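Local coordinates for protein Maltose/maltodextrin transport permease homologue (Bdellovibrio bacteriovorus HD100, PDB 6FFL) that binds maltotriose in this MalE domain, which is fused to the MalF transmembrane subunit of an ABC transporter that probably carries maltose and maltodextrins into the cell, at residues Ser47-Gln50 with Ser51-Gly55; Tyr63-Ser66 with Asp67-Gly70; Pro342-Pro345 with Glu346-Ala349. All coordinates share one frame; numbering follows the deposited sequence.

Contact 1: Ser47-Gln50 with Ser51-Gly55. With PT (platinum (II) ion), chain E.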
loop_
_atom_site.group_PDB
_atom_site.type_symbol
_atom_site.label_atom_id
_atom_site.label_comp_id
_atom_site.label_asym_id
_atom_site.label_seq_id
_atom_site.Cartn_x
_atom_site.Cartn_y
_atom_site.Cartn_z
ATOM N N SER A 47 -8.049 5.189 -11.971
ATOM C CA SER A 47 -8.459 5.432 -13.347
ATOM C C SER A 47 -9.902 5.931 -13.419
ATOM O O SER A 47 -10.221 6.799 -14.239
ATOM C CB SER A 47 -8.257 4.163 -14.181
ATOM O OG SER A 47 -9.138 3.138 -13.774
ATOM N N SER A 48 -10.786 5.423 -12.556
ATOM C CA SER A 48 -12.185 5.853 -12.612
ATOM C C SER A 48 -12.361 7.272 -12.062
ATOM O O SER A 48 -13.163 8.052 -12.595
ATOM C CB SER A 48 -13.081 4.836 -11.888
ATOM O OG SER A 48 -13.011 4.942 -10.474
ATOM N N PHE A 49 -11.609 7.643 -11.020
ATOM C CA PHE A 49 -11.668 9.030 -10.569
ATOM C C PHE A 49 -11.147 9.975 -11.646
ATOM O O PHE A 49 -11.750 11.028 -11.908
ATOM C CB PHE A 49 -10.892 9.233 -9.262
ATOM C CG PHE A 49 -11.017 10.646 -8.739
ATOM C CD1 PHE A 49 -12.164 11.045 -8.064
ATOM C CD2 PHE A 49 -10.027 11.582 -8.982
ATOM C CE1 PHE A 49 -12.311 12.354 -7.627
ATOM C CE2 PHE A 49 -10.163 12.894 -8.544
ATOM C CZ PHE A 49 -11.313 13.279 -7.868
ATOM N N GLN A 50 -10.035 9.613 -12.292
ATOM C CA GLN A 50 -9.501 10.466 -13.350
ATOM C C GLN A 50 -10.527 10.648 -14.463
ATOM O O GLN A 50 -10.774 11.771 -14.919
ATOM C CB GLN A 50 -8.198 9.873 -13.900
ATOM C CG GLN A 50 -7.055 9.884 -12.896
ATOM C CD GLN A 50 -5.748 9.336 -13.455
ATOM O OE1 GLN A 50 -4.666 9.716 -13.017
ATOM N NE2 GLN A 50 -5.849 8.434 -14.426
ATOM N N SER A 51 -11.145 9.547 -14.901
ATOM C CA SER A 51 -12.110 9.618 -15.993
ATOM C C SER A 51 -13.334 10.432 -15.595
ATOM O O SER A 51 -13.798 11.288 -16.354
ATOM C CB SER A 51 -12.519 8.207 -16.416
ATOM O OG SER A 51 -13.610 8.246 -17.314
ATOM N N ALA A 52 -13.865 10.186 -14.395
ATOM C CA ALA A 52 -15.065 10.892 -13.964
ATOM C C ALA A 52 -14.800 12.382 -13.789
ATOM O O ALA A 52 -15.613 13.214 -14.205
ATOM C CB ALA A 52 -15.601 10.287 -12.668
ATOM N N ALA A 53 -13.665 12.737 -13.186
ATOM C CA ALA A 53 -13.377 14.144 -12.921
ATOM C C ALA A 53 -13.037 14.891 -14.204
ATOM O O ALA A 53 -13.409 16.059 -14.366
ATOM C CB ALA A 53 -12.243 14.261 -11.900
ATOM N N MET A 54 -12.346 14.236 -15.142
ATOM C CA MET A 54 -12.089 14.890 -16.420
ATOM C C MET A 54 -13.380 15.108 -17.196
ATOM O O MET A 54 -13.510 16.104 -17.920
ATOM C CB MET A 54 -11.106 14.060 -17.240
ATOM C CG MET A 54 -9.685 14.160 -16.746
ATOM S SD MET A 54 -8.543 13.857 -18.093
ATOM C CE MET A 54 -8.520 12.077 -18.103
ATOM N N GLY A 55 -14.337 14.196 -17.060
ATOM C CA GLY A 55 -15.661 14.336 -17.626
ATOM C C GLY A 55 -16.568 15.303 -16.900
ATOM O O GLY A 55 -17.754 15.396 -17.230
HETATM PT PT PT E . -6.462 14.016 -17.175
HETATM O O HOH W 1 -6.797 12.641 -15.587
#
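Four backbone hydrogen bonds tie Ser47-Gln50 to Ser51-Gly55, each reaching from an amide to the carbonyl oxygen four residues earlier. Ser51 N donates to Ser47 O at 3.0 Å, and the next three amides, up to Met54 N on Gln50 O, follow the same pattern with N-H...O angles near 160°. Gly55, where the chain leaves helical backbone angles, still sends its N to Ser51 O.

Among the apolar contacts, CB of Ala53 lies over one face of the Phe49 ring, towards the rim, with 4.2 Å to CE2. The ring stands there because CG is anti to the backbone N (chi1 -176°). A methyl is small enough to sit against the ring, and both side chains also touch Ile77, while Phe72 meets Phe49 from helix 69-74. On the neighbouring flank the short side chains of Ser48 and Ala52 fit against Trp8, and Ser48 OG bonds to Glu44 O one turn back and to Arg40.

Metal binding occupies the outer side. Met54 CG passes 3.2 Å from Gln50 O; the chain bends at chi3 (-83°), carrying CE back towards Gln50 O, and Met54 SD binds the platinum at 2.3 Å. A water at 2.1 Å and Met75 SD are further ligands; soft thioether sulfur suits this soft metal. The arrangement is the last two turns of an amphipathic alpha-helix, helix 42-54, packed on the sheet of a solute-binding protein lobe.

Contact 2: Tyr63-Ser66 with Asp67-Gly70. With GLC (alpha-D-glucopyranose), chain B; GLC (alpha-D-glucopyranose), chain C.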
loop_
_atom_site.group_PDB
_atom_site.type_symbol
_atom_site.label_atom_id
_atom_site.label_comp_id
_atom_site.label_asym_id
_atom_site.label_seq_id
_atom_site.Cartn_x
_atom_site.Cartn_y
_atom_site.Cartn_z
ATOM N N TYR A 63 -10.271 8.737 -1.785
ATOM C CA TYR A 63 -9.342 8.263 -0.757
ATOM C C TYR A 63 -8.475 7.160 -1.337
ATOM O O TYR A 63 -9.004 6.154 -1.808
ATOM C CB TYR A 63 -10.099 7.729 0.459
ATOM C CG TYR A 63 -9.230 7.138 1.559
ATOM C CD1 TYR A 63 -8.822 5.797 1.523
ATOM C CD2 TYR A 63 -8.843 7.917 2.648
ATOM C CE1 TYR A 63 -8.032 5.256 2.544
ATOM C CE2 TYR A 63 -8.073 7.388 3.677
ATOM C CZ TYR A 63 -7.672 6.062 3.622
ATOM O OH TYR A 63 -6.900 5.547 4.645
ATOM N N GLY A 64 -7.158 7.323 -1.257
ATOM C CA GLY A 64 -6.252 6.280 -1.712
ATOM C C GLY A 64 -4.800 6.616 -1.440
ATOM O O GLY A 64 -4.481 7.630 -0.803
ATOM N N PRO A 65 -3.891 5.799 -1.977
ATOM C CA PRO A 65 -2.469 5.933 -1.625
ATOM C C PRO A 65 -1.896 7.269 -2.064
ATOM O O PRO A 65 -2.347 7.878 -3.035
ATOM C CB PRO A 65 -1.793 4.782 -2.383
ATOM C CG PRO A 65 -2.905 3.882 -2.844
ATOM C CD PRO A 65 -4.148 4.702 -2.931
ATOM N N SER A 66 -0.860 7.706 -1.348
ATOM C CA SER A 66 -0.365 9.059 -1.554
ATOM C C SER A 66 0.235 9.291 -2.935
ATOM O O SER A 66 0.274 10.446 -3.367
ATOM C CB SER A 66 0.651 9.419 -0.477
ATOM O OG SER A 66 1.637 8.436 -0.384
ATOM N N ASP A 67 0.694 8.248 -3.652
ATOM C CA ASP A 67 1.232 8.556 -4.972
ATOM C C ASP A 67 0.152 8.963 -5.963
ATOM O O ASP A 67 0.491 9.426 -7.061
ATOM C CB ASP A 67 2.093 7.399 -5.527
ATOM C CG ASP A 67 1.339 6.082 -5.650
ATOM O OD1 ASP A 67 1.594 5.348 -6.635
ATOM O OD2 ASP A 67 0.551 5.750 -4.737
ATOM N N GLN A 68 -1.128 8.875 -5.614
ATOM C CA GLN A 68 -2.075 9.392 -6.594
ATOM C C GLN A 68 -2.104 10.922 -6.615
ATOM O O GLN A 68 -2.710 11.500 -7.524
ATOM C CB GLN A 68 -3.466 8.776 -6.387
ATOM C CG GLN A 68 -4.191 9.144 -5.146
ATOM C CD GLN A 68 -5.393 8.238 -4.882
ATOM O OE1 GLN A 68 -5.478 7.110 -5.372
ATOM N NE2 GLN A 68 -6.329 8.741 -4.111
ATOM N N VAL A 69 -1.376 11.581 -5.709
ATOM C CA VAL A 69 -1.340 13.048 -5.683
ATOM C C VAL A 69 -0.794 13.605 -6.996
ATOM O O VAL A 69 -1.365 14.540 -7.579
ATOM C CB VAL A 69 -0.508 13.538 -4.484
ATOM C CG1 VAL A 69 -0.069 14.976 -4.692
ATOM C CG2 VAL A 69 -1.303 13.400 -3.199
ATOM N N GLY A 70 0.333 13.071 -7.462
ATOM C CA GLY A 70 0.990 13.572 -8.655
ATOM C C GLY A 70 0.075 13.636 -9.860
ATOM O O GLY A 70 -0.124 14.698 -10.458
HETATM C C1 GLC B . 0.809 0.927 -4.927
HETATM C C2 GLC B . 0.582 2.340 -5.468
HETATM C C3 GLC B . -0.169 2.261 -6.801
HETATM C C4 GLC B . 0.599 1.392 -7.780
HETATM C C5 GLC B . 0.849 0.005 -7.170
HETATM C C6 GLC B . 1.798 -0.797 -8.055
HETATM O O2 GLC B . -0.142 3.146 -4.517
HETATM O O3 GLC B . -0.315 3.583 -7.365
HETATM O O4 GLC B . -0.165 1.262 -8.989
HETATM O O5 GLC B . 1.512 0.163 -5.910
HETATM O O6 GLC B . 1.851 -2.186 -7.666
HETATM C C1 GLC C . -1.997 -1.608 -1.311
HETATM C C2 GLC C . -1.365 -0.238 -1.105
HETATM C C3 GLC C . -1.226 0.546 -2.401
HETATM C C4 GLC C . -0.507 -0.340 -3.413
HETATM C C5 GLC C . -1.287 -1.639 -3.590
HETATM C C6 GLC C . -0.604 -2.562 -4.606
HETATM O O2 GLC C . -2.177 0.484 -0.160
HETATM O O3 GLC C . -0.449 1.728 -2.141
HETATM O O4 GLC C . -0.449 0.323 -4.667
HETATM O O5 GLC C . -1.313 -2.314 -2.337
HETATM O O6 GLC C . -1.519 -3.597 -5.026
#
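Pro65 O accepts the amide of Gln68, and Ser66 O that of Val69, as strand 61-65 ends and the chain coils through a 3-10 turn into helix 69-74. Both bonds span three residues, the mark of 3-10 winding: Gln68 N to Pro65 O is 3.0 Å with an N-H...O angle of 169°, and Val69 N to Ser66 O is 3.1 Å, the donor in each case standing above the carbonyl plane. This is a strand-to-helix connection at the sugar-binding edge of the sheet in a periplasmic-type solute-binding fold.

Gln68 folds back along the strand it follows. Its CG sits between the backbone N and the carbonyl carbon (chi1 67°), only 3.1 Å from Pro65 O, and the extended remainder lays the amide against Gly64, with NE2 3.4 Å from Gly64 CA. Gly64, with no side chain, lets the amide lie directly on its backbone; a CB there would run into Gln68 OE1. The contact is packing, not a hydrogen bond. Val69 faces Tyr106 and Met107 of strand 104-109, where a compact branched side chain fills the interior. Tyr63 points its hydroxyl to Asp110 and its ring to Tyr272.

Pro65, a rigid ring with no N-H to satisfy, offers CB and CG to the sugar, CB lying 3.2 Å from O2 of the chain B glucose. Beside it Asp67 meets that glucose with both oxygens, and a weak bond from Trp351 NE1 also reaches OD1. Two adjacent hydroxyls match the spread of one carboxylate: O3 of the chain B glucose donates to Asp67 OD1 and O2 to Asp67 OD2, each at 2.7 Å.

Contact 3: Pro342-Pro345 with Glu346-Ala349. With GLC (alpha-D-glucopyranose), chain B.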
loop_
_atom_site.group_PDB
_atom_site.type_symbol
_atom_site.label_atom_id
_atom_site.label_comp_id
_atom_site.label_asym_id
_atom_site.label_seq_id
_atom_site.Cartn_x
_atom_site.Cartn_y
_atom_site.Cartn_z
ATOM N N PRO A 342 7.196 7.892 -3.121
ATOM C CA PRO A 342 7.252 9.054 -4.019
ATOM C C PRO A 342 5.876 9.322 -4.609
ATOM O O PRO A 342 5.068 8.409 -4.787
ATOM C CB PRO A 342 8.263 8.627 -5.093
ATOM C CG PRO A 342 8.166 7.134 -5.139
ATOM C CD PRO A 342 7.815 6.688 -3.716
ATOM N N VAL A 343 5.586 10.600 -4.878
ATOM C CA VAL A 343 4.245 10.987 -5.307
ATOM C C VAL A 343 4.230 11.757 -6.619
ATOM O O VAL A 343 3.154 12.132 -7.084
ATOM C CB VAL A 343 3.495 11.791 -4.221
ATOM C CG1 VAL A 343 3.462 11.020 -2.886
ATOM C CG2 VAL A 343 4.113 13.198 -4.044
ATOM N N THR A 344 5.378 12.004 -7.237
ATOM C CA THR A 344 5.388 12.724 -8.506
ATOM C C THR A 344 4.694 11.892 -9.589
ATOM O O THR A 344 4.636 10.660 -9.495
ATOM C CB THR A 344 6.820 13.025 -8.940
ATOM O OG1 THR A 344 7.531 11.791 -9.059
ATOM C CG2 THR A 344 7.514 13.905 -7.921
ATOM N N PRO A 345 4.148 12.530 -10.631
ATOM C CA PRO A 345 3.413 11.752 -11.644
ATOM C C PRO A 345 4.299 10.766 -12.384
ATOM O O PRO A 345 3.797 9.759 -12.894
ATOM C CB PRO A 345 2.836 12.830 -12.580
ATOM C CG PRO A 345 3.656 14.043 -12.323
ATOM C CD PRO A 345 4.096 13.983 -10.899
ATOM N N GLU A 346 5.613 11.015 -12.426
ATOM C CA GLU A 346 6.532 10.096 -13.078
ATOM C C GLU A 346 6.463 8.703 -12.461
ATOM O O GLU A 346 6.719 7.710 -13.153
ATOM C CB GLU A 346 7.957 10.643 -12.997
ATOM C CG GLU A 346 8.241 11.825 -13.941
ATOM C CD GLU A 346 7.796 13.192 -13.420
ATOM O OE1 GLU A 346 7.186 13.288 -12.338
ATOM O OE2 GLU A 346 8.069 14.197 -14.113
ATOM N N VAL A 347 6.119 8.609 -11.173
ATOM C CA VAL A 347 6.069 7.311 -10.498
ATOM C C VAL A 347 4.999 6.426 -11.116
ATOM O O VAL A 347 5.141 5.197 -11.166
ATOM C CB VAL A 347 5.828 7.510 -8.985
ATOM C CG1 VAL A 347 5.651 6.173 -8.281
ATOM C CG2 VAL A 347 6.976 8.270 -8.377
ATOM N N ARG A 348 3.922 7.036 -11.608
ATOM C CA ARG A 348 2.862 6.287 -12.271
ATOM C C ARG A 348 3.397 5.542 -13.488
ATOM O O ARG A 348 3.069 4.368 -13.706
ATOM C CB ARG A 348 1.741 7.255 -12.667
ATOM C CG ARG A 348 0.657 6.649 -13.512
ATOM C CD ARG A 348 -0.327 5.898 -12.646
ATOM N NE ARG A 348 -0.080 4.456 -12.632
ATOM C CZ ARG A 348 0.011 3.730 -11.519
ATOM N NH1 ARG A 348 -0.100 4.308 -10.333
ATOM N NH2 ARG A 348 0.190 2.420 -11.602
ATOM N N ALA A 349 4.223 6.215 -14.299
ATOM C CA ALA A 349 4.842 5.561 -15.442
ATOM C C ALA A 349 5.740 4.413 -15.002
ATOM O O ALA A 349 5.800 3.370 -15.668
ATOM C CB ALA A 349 5.648 6.578 -16.252
HETATM C C1 GLC B . 0.809 0.927 -4.927
HETATM C C2 GLC B . 0.582 2.340 -5.468
HETATM C C3 GLC B . -0.169 2.261 -6.801
HETATM C C4 GLC B . 0.599 1.392 -7.780
HETATM C C5 GLC B . 0.849 0.005 -7.170
HETATM C C6 GLC B . 1.798 -0.797 -8.055
HETATM O O2 GLC B . -0.142 3.146 -4.517
HETATM O O3 GLC B . -0.315 3.583 -7.365
HETATM O O4 GLC B . -0.165 1.262 -8.989
HETATM O O5 GLC B . 1.512 0.163 -5.910
HETATM O O6 GLC B . 1.851 -2.186 -7.666
#
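Pro342 packs its ring on Val347, CB standing 3.5 Å from CG2 and the two side chains crossing at about a right angle, with Leu179 touching both. A ring and a branched side chain pair well here, since both are stiff and apolar. The carbonyl oxygen of Pro342 is buried and has no polar partner in the model. Val343 turns its side chain from the coming helix and lays it instead on Ser66.

Thr344 does two jobs. Its O accepts Val347 N at 3.0 Å, while OG1, placed between the backbone N and the carbonyl carbon (chi1 59°), bonds to Gly183 O and lies close to Val347 CG2. Thr344 CB also has Glu346 OE1 at 3.4 Å, because the Glu346 chain bends back at chi2 (82°). In this way the loop after strand 339-340 is wound into the first turn of helix 346-362, a helix that brings a sugar-binding arginine to the cleft of the solute-binding fold.

Pro345, with no N-H to give, fits the beginning of such a turn. Its ring lies alongside the Glu346 side chain and against Tyr101, and its O takes Arg348 N at 3.0 Å over a rather bent path (136°). The Arg348 side chain leaves the helix and, bent at chi2 and chi3, sets the edge of its guanidinium against the chain B glucose. Arg348 NH1 donates to O3 of this glucose at 3.1 Å and weakly to its O4, and Arg348 NH2 donates to the same O4 at 2.9 Å while also forming a salt bridge with Asp352.

Overall arrangement
Contacts 2 and 3 meet at the maltotriose cleft from different parts of the chain, their centres 10 Å apart, and share the chain B glucose, the non-reducing unit. O3 of that sugar is the common point: it donates to the carboxylate of contact 2 and accepts from the guanidinium of contact 3. Behind the sugar they pack directly, Asp67 CB lying 3.2 Å from Pro342 O. Contact 1 stands further out, its centre 14 Å from that of contact 2 and 18 Å from that of contact 3, and touches neither. Helix 69-74, into which contact 2 leads, bridges the gap: Pro71 and Phe72 pack on contact 1, and Met75 just beyond shares its platinum.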